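Local coordinates for protein ABC transporter (Caldanaerobius, PDB 4G68) that probably captures xylan-derived xylo-oligosaccharides outside the cell as the solute-binding component of an ABC transporter in a thermophilic bacterium, at residues Asn69-Glu74 against Asp372-Ile377; Gly345-Ser350 against Lys364-Gln369; Leu282-Ala287 against Gly302-Ala307. All blocks are in the same frame, centred on the assembly; numbering follows the deposited sequence.

Contact 1. Residues Asn69-Glu74 against Asp372-Ile377. With XYS (alpha-D-xylopyranose), chain D; XYP (beta-D-xylopyranose), chain B.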
loop_
_atom_site.group_PDB
_atom_site.type_symbol
_atom_site.label_atom_id
_atom_site.label_comp_id
_atom_site.label_asym_id
_atom_site.label_seq_id
_atom_site.Cartn_x
_atom_site.Cartn_y
_atom_site.Cartn_z
ATOM N N ASN A 69 -3.200 12.361 -9.813
ATOM C CA ASN A 69 -2.896 10.997 -9.399
ATOM C C ASN A 69 -1.384 10.751 -9.280
ATOM O O ASN A 69 -0.551 11.628 -9.643
ATOM C CB ASN A 69 -3.594 9.951 -10.347
ATOM C CG ASN A 69 -3.018 9.996 -11.778
ATOM O OD1 ASN A 69 -1.949 9.428 -12.029
ATOM N ND2 ASN A 69 -3.673 10.730 -12.703
ATOM N N LEU A 70 -0.991 9.559 -8.829
ATOM C CA LEU A 70 0.427 9.291 -8.652
ATOM C C LEU A 70 0.962 8.232 -9.535
ATOM O O LEU A 70 1.999 7.668 -9.225
ATOM C CB LEU A 70 0.673 8.993 -7.130
ATOM C CG LEU A 70 -0.151 7.822 -6.499
ATOM C CD1 LEU A 70 0.004 6.478 -7.233
ATOM C CD2 LEU A 70 0.436 7.602 -5.111
ATOM N N PHE A 71 0.208 7.845 -10.600
ATOM C CA PHE A 71 0.700 6.764 -11.439
ATOM C C PHE A 71 1.821 7.195 -12.398
ATOM O O PHE A 71 1.598 7.565 -13.554
ATOM C CB PHE A 71 -0.444 6.095 -12.181
ATOM C CG PHE A 71 -1.328 5.272 -11.247
ATOM C CD1 PHE A 71 -0.893 4.044 -10.738
ATOM C CD2 PHE A 71 -2.548 5.812 -10.805
ATOM C CE1 PHE A 71 -1.729 3.313 -9.850
ATOM C CE2 PHE A 71 -3.334 5.111 -9.902
ATOM C CZ PHE A 71 -2.936 3.874 -9.430
ATOM N N THR A 72 3.033 7.179 -11.874
ATOM C CA THR A 72 4.168 7.723 -12.587
ATOM C C THR A 72 4.950 6.683 -13.389
ATOM O O THR A 72 5.549 7.016 -14.348
ATOM C CB THR A 72 5.194 8.447 -11.670
ATOM O OG1 THR A 72 5.480 7.674 -10.521
ATOM C CG2 THR A 72 4.724 9.870 -11.289
ATOM N N GLY A 73 4.950 5.453 -12.924
ATOM C CA GLY A 73 5.672 4.402 -13.608
ATOM C C GLY A 73 4.943 3.773 -14.812
ATOM O O GLY A 73 3.756 3.920 -14.923
ATOM N N GLU A 74 5.675 3.065 -15.674
ATOM C CA GLU A 74 5.091 2.382 -16.861
ATOM C C GLU A 74 4.813 0.905 -16.484
ATOM O O GLU A 74 5.553 0.322 -15.720
ATOM C CB GLU A 74 6.084 2.455 -18.053
ATOM C CG GLU A 74 6.305 3.880 -18.516
ATOM C CD GLU A 74 5.097 4.507 -19.226
ATOM O OE1 GLU A 74 3.990 3.861 -19.377
ATOM O OE2 GLU A 74 5.226 5.694 -19.644
ATOM N N ASP A 372 -9.992 -1.893 -12.952
ATOM C CA ASP A 372 -9.697 -2.871 -14.030
ATOM C C ASP A 372 -8.235 -2.821 -14.457
ATOM O O ASP A 372 -7.655 -3.892 -14.656
ATOM C CB ASP A 372 -10.539 -2.582 -15.266
ATOM C CG ASP A 372 -12.037 -2.913 -15.079
ATOM O OD1 ASP A 372 -12.459 -3.298 -14.023
ATOM O OD2 ASP A 372 -12.792 -2.738 -16.110
ATOM N N MET A 373 -7.640 -1.625 -14.603
ATOM C CA MET A 373 -6.244 -1.478 -15.023
ATOM C C MET A 373 -5.375 -2.156 -13.951
ATOM O O MET A 373 -4.475 -2.909 -14.293
ATOM C CB MET A 373 -5.813 0.026 -15.095
ATOM C CG MET A 373 -4.331 0.293 -15.409
ATOM S SD MET A 373 -3.812 2.046 -15.046
ATOM C CE MET A 373 -3.667 1.967 -13.278
ATOM N N ASP A 374 -5.646 -1.871 -12.682
ATOM C CA ASP A 374 -4.857 -2.409 -11.558
ATOM C C ASP A 374 -4.830 -3.919 -11.646
ATOM O O ASP A 374 -3.810 -4.559 -11.477
ATOM C CB ASP A 374 -5.462 -2.053 -10.215
ATOM C CG ASP A 374 -5.076 -0.716 -9.699
ATOM O OD1 ASP A 374 -4.068 -0.076 -10.128
ATOM O OD2 ASP A 374 -5.780 -0.273 -8.753
ATOM N N TYR A 375 -5.986 -4.479 -11.943
ATOM C CA TYR A 375 -6.125 -5.951 -11.964
ATOM C C TYR A 375 -5.330 -6.504 -13.138
ATOM O O TYR A 375 -4.640 -7.519 -13.012
ATOM C CB TYR A 375 -7.576 -6.309 -12.146
ATOM C CG TYR A 375 -7.881 -7.765 -11.998
ATOM C CD1 TYR A 375 -7.296 -8.512 -10.979
ATOM C CD2 TYR A 375 -8.826 -8.367 -12.845
ATOM C CE1 TYR A 375 -7.631 -9.841 -10.790
ATOM C CE2 TYR A 375 -9.154 -9.699 -12.687
ATOM C CZ TYR A 375 -8.558 -10.410 -11.657
ATOM O OH TYR A 375 -8.887 -11.733 -11.490
ATOM N N LEU A 376 -5.427 -5.832 -14.279
ATOM C CA LEU A 376 -4.707 -6.308 -15.486
ATOM C C LEU A 376 -3.219 -6.133 -15.446
ATOM O O LEU A 376 -2.488 -6.975 -16.007
ATOM C CB LEU A 376 -5.245 -5.612 -16.749
ATOM C CG LEU A 376 -6.672 -6.048 -17.185
ATOM C CD1 LEU A 376 -7.113 -5.084 -18.272
ATOM C CD2 LEU A 376 -6.682 -7.501 -17.644
ATOM N N ILE A 377 -2.712 -5.027 -14.886
ATOM C CA ILE A 377 -1.249 -4.845 -14.882
ATOM C C ILE A 377 -0.541 -5.085 -13.511
ATOM O O ILE A 377 0.682 -4.905 -13.403
ATOM C CB ILE A 377 -0.795 -3.492 -15.456
ATOM C CG1 ILE A 377 -1.324 -2.323 -14.645
ATOM C CG2 ILE A 377 -1.204 -3.365 -16.938
ATOM C CD1 ILE A 377 -0.794 -0.977 -15.120
HETATM C C1 XYS D . 2.785 3.232 -10.648
HETATM C C2 XYS D . 3.299 4.177 -9.536
HETATM C C3 XYS D . 3.222 3.596 -8.117
HETATM C C4 XYS D . 1.889 2.858 -7.905
HETATM C C5 XYS D . 1.694 1.808 -8.998
HETATM O O1 XYS D . 3.610 3.106 -11.763
HETATM O O2 XYS D . 4.533 4.749 -9.739
HETATM O O3 XYS D . 3.403 4.648 -7.241
HETATM O O4 XYS D . 1.659 2.413 -6.588
HETATM O O5 XYS D . 2.195 2.044 -10.230
HETATM C C1 XYP B . 1.413 3.216 -5.612
HETATM C C2 XYP B . 0.097 2.726 -5.002
HETATM C C3 XYP B . -0.134 3.590 -3.741
HETATM C C4 XYP B . 1.057 3.333 -2.846
HETATM C C5 XYP B . 2.364 3.705 -3.574
HETATM O O2 XYP B . -0.933 3.019 -5.945
HETATM O O3 XYP B . -1.308 3.010 -3.134
HETATM O O4 XYP B . 0.888 4.198 -1.717
HETATM O O5 XYP B . 2.455 2.890 -4.750
#
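Met373 lays its terminal methyl over one face of the Phe71 ring: CE stands 4.2 Å from the centroid of that ring and 12° off the normal, a CH-pi contact close to the ring centre. The thioether gets there by starting out with CG anti to the backbone N (chi1 175°) and bending at its last torsion. A long, flexible side chain suits this place, because the nearest CA atoms of the two segments, those of Phe71 and Asp374, are still 10.7 Å apart. On the opposite face of the ring sits CD1 of Leu70, so the aromatic group is held between two methyls. Asp374 comes in obliquely instead. Its OD1 approaches CE1 of Phe71 at 4.1 Å, with carboxylate and ring planes turned 54° apart, and finds its hydrogen-bonding partner in the hydroxyl of Thr379. The other oxygen, OD2, lies close to the carboxylate of Asp175, which may favour a shared proton.

Residues 69-74 run from the end of strand 64-69 into the loop before helix 76-90 of this solute-binding protein fold, and four of them line the glycan pocket. The loop is shaped by an Asx turn: N of Phe71 donates to OD1 of Asn69 at 3.0 Å, in the carbonyl plane and on a lone pair. Phe71 is also the centre of an inverse gamma turn, closed by a weak bond from Thr72 N to Leu70 O. Held this way, the ring turns an edge to the sugar, with CD1 of Phe71 3.7 Å from O5 of the alpha-xylose. Gly73 N donates to O2 of the same sugar at 3.3 Å, and the sugar O1 returns a weak bond to Gly73 O. Glycine fits here because a CB would collide with that O1.

Contact 2. Residues Gly345-Ser350 against Lys364-Gln369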
loop_
_atom_site.group_PDB
_atom_site.type_symbol
_atom_site.label_atom_id
_atom_site.label_comp_id
_atom_site.label_asym_id
_atom_site.label_seq_id
_atom_site.Cartn_x
_atom_site.Cartn_y
_atom_site.Cartn_z
ATOM N N GLY A 345 -7.428 2.547 -1.590
ATOM C CA GLY A 345 -7.213 3.465 -2.792
ATOM C C GLY A 345 -8.594 4.073 -3.118
ATOM O O GLY A 345 -9.526 3.321 -3.399
ATOM N N ALA A 346 -8.711 5.399 -3.176
ATOM C CA ALA A 346 -10.004 6.056 -3.520
ATOM C C ALA A 346 -9.772 7.346 -4.329
ATOM O O ALA A 346 -8.676 7.947 -4.298
ATOM C CB ALA A 346 -10.755 6.405 -2.248
ATOM N N LEU A 347 -10.808 7.687 -5.080
ATOM C CA LEU A 347 -10.872 9.059 -5.634
ATOM C C LEU A 347 -11.829 9.890 -4.857
ATOM O O LEU A 347 -12.863 9.377 -4.432
ATOM C CB LEU A 347 -11.301 9.001 -7.116
ATOM C CG LEU A 347 -10.491 8.072 -8.037
ATOM C CD1 LEU A 347 -11.012 8.263 -9.480
ATOM C CD2 LEU A 347 -9.023 8.529 -8.068
HETATM N N MSE A 348 -11.438 11.157 -4.566
HETATM C CA MSE A 348 -12.340 12.057 -3.949
HETATM C C MSE A 348 -12.581 13.244 -4.852
HETATM O O MSE A 348 -11.752 13.638 -5.677
HETATM C CB MSE A 348 -11.840 12.474 -2.556
HETATM C CG MSE A 348 -11.938 11.373 -1.526
HETATM SE SE MSE A 348 -11.234 11.922 0.207
HETATM C CE MSE A 348 -11.731 10.277 1.166
ATOM N N VAL A 349 -13.728 13.897 -4.616
ATOM C CA VAL A 349 -14.057 15.141 -5.304
ATOM C C VAL A 349 -13.992 16.335 -4.327
ATOM O O VAL A 349 -14.468 16.303 -3.143
ATOM C CB VAL A 349 -15.468 15.069 -5.917
ATOM C CG1 VAL A 349 -15.939 16.475 -6.437
ATOM C CG2 VAL A 349 -15.483 13.954 -6.962
ATOM N N SER A 350 -13.418 17.433 -4.808
ATOM C CA SER A 350 -13.249 18.617 -3.929
ATOM C C SER A 350 -14.589 19.283 -3.655
ATOM O O SER A 350 -15.380 19.413 -4.617
ATOM C CB SER A 350 -12.331 19.672 -4.565
ATOM O OG SER A 350 -10.980 19.277 -4.262
ATOM N N LYS A 364 -16.573 8.383 -11.006
ATOM C CA LYS A 364 -17.099 7.014 -11.118
ATOM C C LYS A 364 -16.468 6.256 -12.264
ATOM O O LYS A 364 -16.138 5.078 -12.141
ATOM C CB LYS A 364 -18.635 6.991 -11.358
ATOM C CG LYS A 364 -19.440 7.393 -10.150
ATOM C CD LYS A 364 -20.898 7.620 -10.518
ATOM C CE LYS A 364 -21.757 7.916 -9.269
ATOM N NZ LYS A 364 -23.142 8.327 -9.720
ATOM N N TYR A 365 -16.357 6.930 -13.414
ATOM C CA TYR A 365 -15.724 6.349 -14.567
ATOM C C TYR A 365 -14.238 6.063 -14.309
ATOM O O TYR A 365 -13.779 4.961 -14.595
ATOM C CB TYR A 365 -15.857 7.308 -15.784
ATOM C CG TYR A 365 -14.893 6.933 -16.930
ATOM C CD1 TYR A 365 -15.242 6.010 -17.912
ATOM C CD2 TYR A 365 -13.665 7.517 -17.012
ATOM C CE1 TYR A 365 -14.331 5.705 -18.931
ATOM C CE2 TYR A 365 -12.752 7.229 -18.033
ATOM C CZ TYR A 365 -13.078 6.329 -18.967
ATOM O OH TYR A 365 -12.148 6.064 -19.974
ATOM N N LEU A 366 -13.508 7.048 -13.799
ATOM C CA LEU A 366 -12.079 6.843 -13.514
ATOM C C LEU A 366 -11.796 5.673 -12.539
ATOM O O LEU A 366 -10.919 4.893 -12.795
ATOM C CB LEU A 366 -11.446 8.151 -12.998
ATOM C CG LEU A 366 -11.393 9.259 -14.054
ATOM C CD1 LEU A 366 -10.910 10.520 -13.315
ATOM C CD2 LEU A 366 -10.372 8.907 -15.144
ATOM N N ALA A 367 -12.564 5.611 -11.445
ATOM C CA ALA A 367 -12.379 4.588 -10.427
ATOM C C ALA A 367 -12.505 3.173 -11.022
ATOM O O ALA A 367 -11.639 2.327 -10.799
ATOM C CB ALA A 367 -13.402 4.792 -9.347
ATOM N N LYS A 368 -13.562 2.944 -11.804
ATOM C CA LYS A 368 -13.771 1.602 -12.410
ATOM C C LYS A 368 -12.639 1.300 -13.369
ATOM O O LYS A 368 -12.132 0.182 -13.407
ATOM C CB LYS A 368 -15.131 1.616 -13.181
ATOM C CG LYS A 368 -15.454 0.362 -14.033
ATOM C CD LYS A 368 -15.208 -1.000 -13.371
ATOM C CE LYS A 368 -15.627 -2.128 -14.333
ATOM N NZ LYS A 368 -15.284 -3.484 -13.802
ATOM N N GLN A 369 -12.266 2.301 -14.200
ATOM C CA GLN A 369 -11.181 2.032 -15.180
ATOM C C GLN A 369 -9.835 1.798 -14.462
ATOM O O GLN A 369 -9.061 0.942 -14.908
ATOM C CB GLN A 369 -11.037 3.236 -16.178
ATOM C CG GLN A 369 -12.297 3.409 -17.055
ATOM C CD GLN A 369 -12.664 2.125 -17.780
ATOM O OE1 GLN A 369 -11.836 1.548 -18.484
ATOM N NE2 GLN A 369 -13.845 1.634 -17.544
#
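Leu347 drives one methyl branch against the helix at Leu366 and Ala367, and nearly all the close contact between the segments runs through this single carbon, CD1. It lies 3.5 Å from CB of Leu366 and 3.6 Å from the backbone N of Ala367, with CB of Ala367 a looser 4.2 Å from the same CD1. The branch reaches that far because CD1 continues the chain in an extended line (chi2 -175°), pointing outward from the strand. The two leucine side chains cross at about a right angle, so Leu347 meets the root of Leu366 while the branch point of Leu366 is directed away from it. Small Ala367 suits its position: with only a methyl there, the helix backbone can approach the strand until CA of Leu347 and CA of Ala367 are 6.7 Å apart.

The helix changes character round its circumference. Leu366 and Ala367 are buried against the sheet, whereas Lys364, Tyr365, Lys368 and Gln369 are partly exposed, and polar or amphipathic side chains suit that boundary. The aliphatic CG of Gln369 rests 3.5 Å above the plane of the Tyr365 ring, offset toward its rim. The lysines spend their charges on acids beyond this contact, Lys364 on Asp149 and Lys368 on Asp372.

Strand and helix follow one another in the chain, a beta-alpha connection in which helix 356-377 folds back over the sheet to which strand 341-349 belongs. That strand pairs with strands 122-126 and 168-184, both antiparallel to it. Phe174 of strand 168-184 touches both Leu347 and Ala367, while Ile83 of helix 76-90 also packs on Leu366.

Contact 3. Residues Leu282-Ala287 against Gly302-Ala307. With XYP (beta-D-xylopyranose), chain B; XYS (alpha-D-xylopyranose), chain D.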
loop_
_atom_site.group_PDB
_atom_site.type_symbol
_atom_site.label_atom_id
_atom_site.label_comp_id
_atom_site.label_asym_id
_atom_site.label_seq_id
_atom_site.Cartn_x
_atom_site.Cartn_y
_atom_site.Cartn_z
ATOM N N LEU A 282 18.057 4.397 -0.327
ATOM C CA LEU A 282 17.297 4.044 -1.557
ATOM C C LEU A 282 15.797 4.243 -1.407
ATOM O O LEU A 282 15.268 4.031 -0.305
ATOM C CB LEU A 282 17.526 2.567 -1.870
ATOM C CG LEU A 282 18.554 2.290 -2.973
ATOM C CD1 LEU A 282 19.750 3.203 -2.831
ATOM C CD2 LEU A 282 18.935 0.821 -3.026
ATOM N N THR A 283 15.132 4.643 -2.523
ATOM C CA THR A 283 13.720 4.813 -2.598
ATOM C C THR A 283 13.082 3.430 -2.888
ATOM O O THR A 283 13.762 2.485 -3.278
ATOM C CB THR A 283 13.344 5.803 -3.744
ATOM O OG1 THR A 283 13.779 5.249 -4.983
ATOM C CG2 THR A 283 14.047 7.182 -3.552
ATOM N N ARG A 284 11.776 3.383 -2.733
ATOM C CA ARG A 284 10.987 2.218 -3.192
ATOM C C ARG A 284 11.286 1.885 -4.602
ATOM O O ARG A 284 11.473 0.740 -4.914
ATOM C CB ARG A 284 9.487 2.515 -3.011
ATOM C CG ARG A 284 8.504 1.344 -3.282
ATOM C CD ARG A 284 8.132 1.321 -4.784
ATOM N NE ARG A 284 7.455 2.577 -5.132
ATOM C CZ ARG A 284 6.126 2.794 -5.129
ATOM N NH1 ARG A 284 5.259 1.811 -4.793
ATOM N NH2 ARG A 284 5.661 4.000 -5.516
ATOM N N ASP A 285 11.206 2.879 -5.487
ATOM C CA ASP A 285 11.498 2.629 -6.904
ATOM C C ASP A 285 12.889 2.042 -7.168
ATOM O O ASP A 285 13.083 1.179 -8.036
ATOM C CB ASP A 285 11.307 3.933 -7.720
ATOM C CG ASP A 285 9.826 4.388 -7.793
ATOM O OD1 ASP A 285 8.879 3.626 -7.491
ATOM O OD2 ASP A 285 9.598 5.519 -8.180
ATOM N N GLU A 286 13.874 2.490 -6.406
ATOM C CA GLU A 286 15.180 1.911 -6.585
ATOM C C GLU A 286 15.256 0.479 -6.087
ATOM O O GLU A 286 15.988 -0.353 -6.629
ATOM C CB GLU A 286 16.255 2.761 -5.879
ATOM C CG GLU A 286 16.478 4.037 -6.700
ATOM C CD GLU A 286 17.189 5.176 -5.947
ATOM O OE1 GLU A 286 17.191 5.205 -4.722
ATOM O OE2 GLU A 286 17.667 6.142 -6.646
ATOM N N ALA A 287 14.511 0.201 -5.043
ATOM C CA ALA A 287 14.482 -1.188 -4.530
ATOM C C ALA A 287 13.703 -2.129 -5.440
ATOM O O ALA A 287 14.137 -3.282 -5.646
ATOM C CB ALA A 287 13.869 -1.157 -3.147
ATOM N N GLY A 302 3.803 -3.753 -0.498
ATOM C CA GLY A 302 2.457 -3.816 -0.974
ATOM C C GLY A 302 2.363 -4.654 -2.246
ATOM O O GLY A 302 3.329 -4.793 -3.039
ATOM N N ASN A 303 1.173 -5.203 -2.453
ATOM C CA ASN A 303 0.775 -5.853 -3.701
ATOM C C ASN A 303 0.928 -4.899 -4.887
ATOM O O ASN A 303 1.089 -5.353 -6.005
ATOM C CB ASN A 303 -0.733 -6.160 -3.589
ATOM C CG ASN A 303 -1.527 -4.885 -3.441
ATOM O OD1 ASN A 303 -1.503 -4.205 -2.430
ATOM N ND2 ASN A 303 -2.227 -4.533 -4.522
ATOM N N PHE A 304 0.936 -3.576 -4.629
ATOM C CA PHE A 304 1.007 -2.584 -5.714
ATOM C C PHE A 304 2.329 -2.582 -6.456
ATOM O O PHE A 304 2.414 -2.091 -7.609
ATOM C CB PHE A 304 0.654 -1.158 -5.240
ATOM C CG PHE A 304 1.237 -0.818 -3.887
ATOM C CD1 PHE A 304 2.615 -0.582 -3.706
ATOM C CD2 PHE A 304 0.413 -0.771 -2.795
ATOM C CE1 PHE A 304 3.137 -0.302 -2.409
ATOM C CE2 PHE A 304 0.907 -0.515 -1.516
ATOM C CZ PHE A 304 2.273 -0.266 -1.317
ATOM N N ASP A 305 3.344 -3.108 -5.770
ATOM C CA ASP A 305 4.683 -3.270 -6.308
ATOM C C ASP A 305 4.795 -4.411 -7.322
ATOM O O ASP A 305 5.804 -4.523 -8.074
ATOM C CB ASP A 305 5.727 -3.328 -5.226
ATOM C CG ASP A 305 5.944 -1.955 -4.512
ATOM O OD1 ASP A 305 5.608 -0.898 -5.060
ATOM O OD2 ASP A 305 6.385 -1.962 -3.379
ATOM N N ALA A 306 3.795 -5.269 -7.356
ATOM C CA ALA A 306 3.824 -6.398 -8.258
ATOM C C ALA A 306 4.086 -5.968 -9.679
ATOM O O ALA A 306 4.792 -6.672 -10.437
ATOM C CB ALA A 306 2.503 -7.125 -8.185
ATOM N N ALA A 307 3.425 -4.887 -10.135
ATOM C CA ALA A 307 3.721 -4.410 -11.457
ATOM C C ALA A 307 5.157 -4.187 -11.801
ATOM O O ALA A 307 5.536 -4.468 -12.975
ATOM C CB ALA A 307 2.906 -3.105 -11.759
HETATM C C1 XYP B . 1.413 3.216 -5.612
HETATM C C2 XYP B . 0.097 2.726 -5.002
HETATM C C3 XYP B . -0.134 3.590 -3.741
HETATM C C4 XYP B . 1.057 3.333 -2.846
HETATM C C5 XYP B . 2.364 3.705 -3.574
HETATM O O2 XYP B . -0.933 3.019 -5.945
HETATM O O3 XYP B . -1.308 3.010 -3.134
HETATM O O4 XYP B . 0.888 4.198 -1.717
HETATM O O5 XYP B . 2.455 2.890 -4.750
HETATM C C1 XYS D . 2.785 3.232 -10.648
HETATM C C2 XYS D . 3.299 4.177 -9.536
HETATM C C3 XYS D . 3.222 3.596 -8.117
HETATM C C4 XYS D . 1.889 2.858 -7.905
HETATM C C5 XYS D . 1.694 1.808 -8.998
HETATM O O1 XYS D . 3.610 3.106 -11.763
HETATM O O2 XYS D . 4.533 4.749 -9.739
HETATM O O3 XYS D . 3.403 4.648 -7.241
HETATM O O4 XYS D . 1.659 2.413 -6.588
HETATM O O5 XYS D . 2.195 2.044 -10.230
#
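Arg284 and Phe304 meet beside the bound xylose, the guanidinium taking both Phe304 CD1 and the beta-xylose O5 at its edge. One face of the Phe304 ring is met by CA of Gly302, toward the rim; over the centre of the other lies C4 of the beta-xylose, 3.9 Å above the plane; Asp305 OD1 lies in plane at the ring edge. This is the aromatic platform familiar from carbohydrate-binding sites, here in the glycan pocket of a solute-binding protein. Phenylalanine suits it, giving the sugar a flat apolar surface, and arginine supplies several donors at once. Arg284 NH1 donates to the beta-xylose O5 at 3.0 Å, while NH2 makes a weak bond to O3 of the alpha-xylose. Bent at chi2 and chi3, the side chain also brings NE to Asp285 OD1, a salt bridge whose hydrogen bond is weak. With an alanine in place of Arg284, the sugar O5 would probably lose this donor, and Asp285 and Asp305 the positive charge they share. Asp305 OD2 bonds to Tyr299; its OD1 receives Arg284 NH1 on the syn lone pair at 2.7 Å, a salt bridge that lies 23° out of the guanidinium plane.

All three contacts are buried, but contacts 1 and 3 line the sugar pocket while contact 2 sits farther out, its centre about 17 Å from that of the chain and its leucine side chain about 10 Å from xylose. Contacts 1 and 2 share helix 356-377: its later turns face the pocket loop, its middle turns the sheet. Contacts 1 and 3 hold the same two xylose units and touch through Ile377 O and Ala307 CB, 3.3 Å apart. Chemistry follows place. Contact 2 is purely apolar across its segments; contact 1 is mainly apolar, with a carboxylate nearby, and adds backbone bonds to the sugar; contact 3 joins its segments by a charge pair whose arginine also grips the ligand.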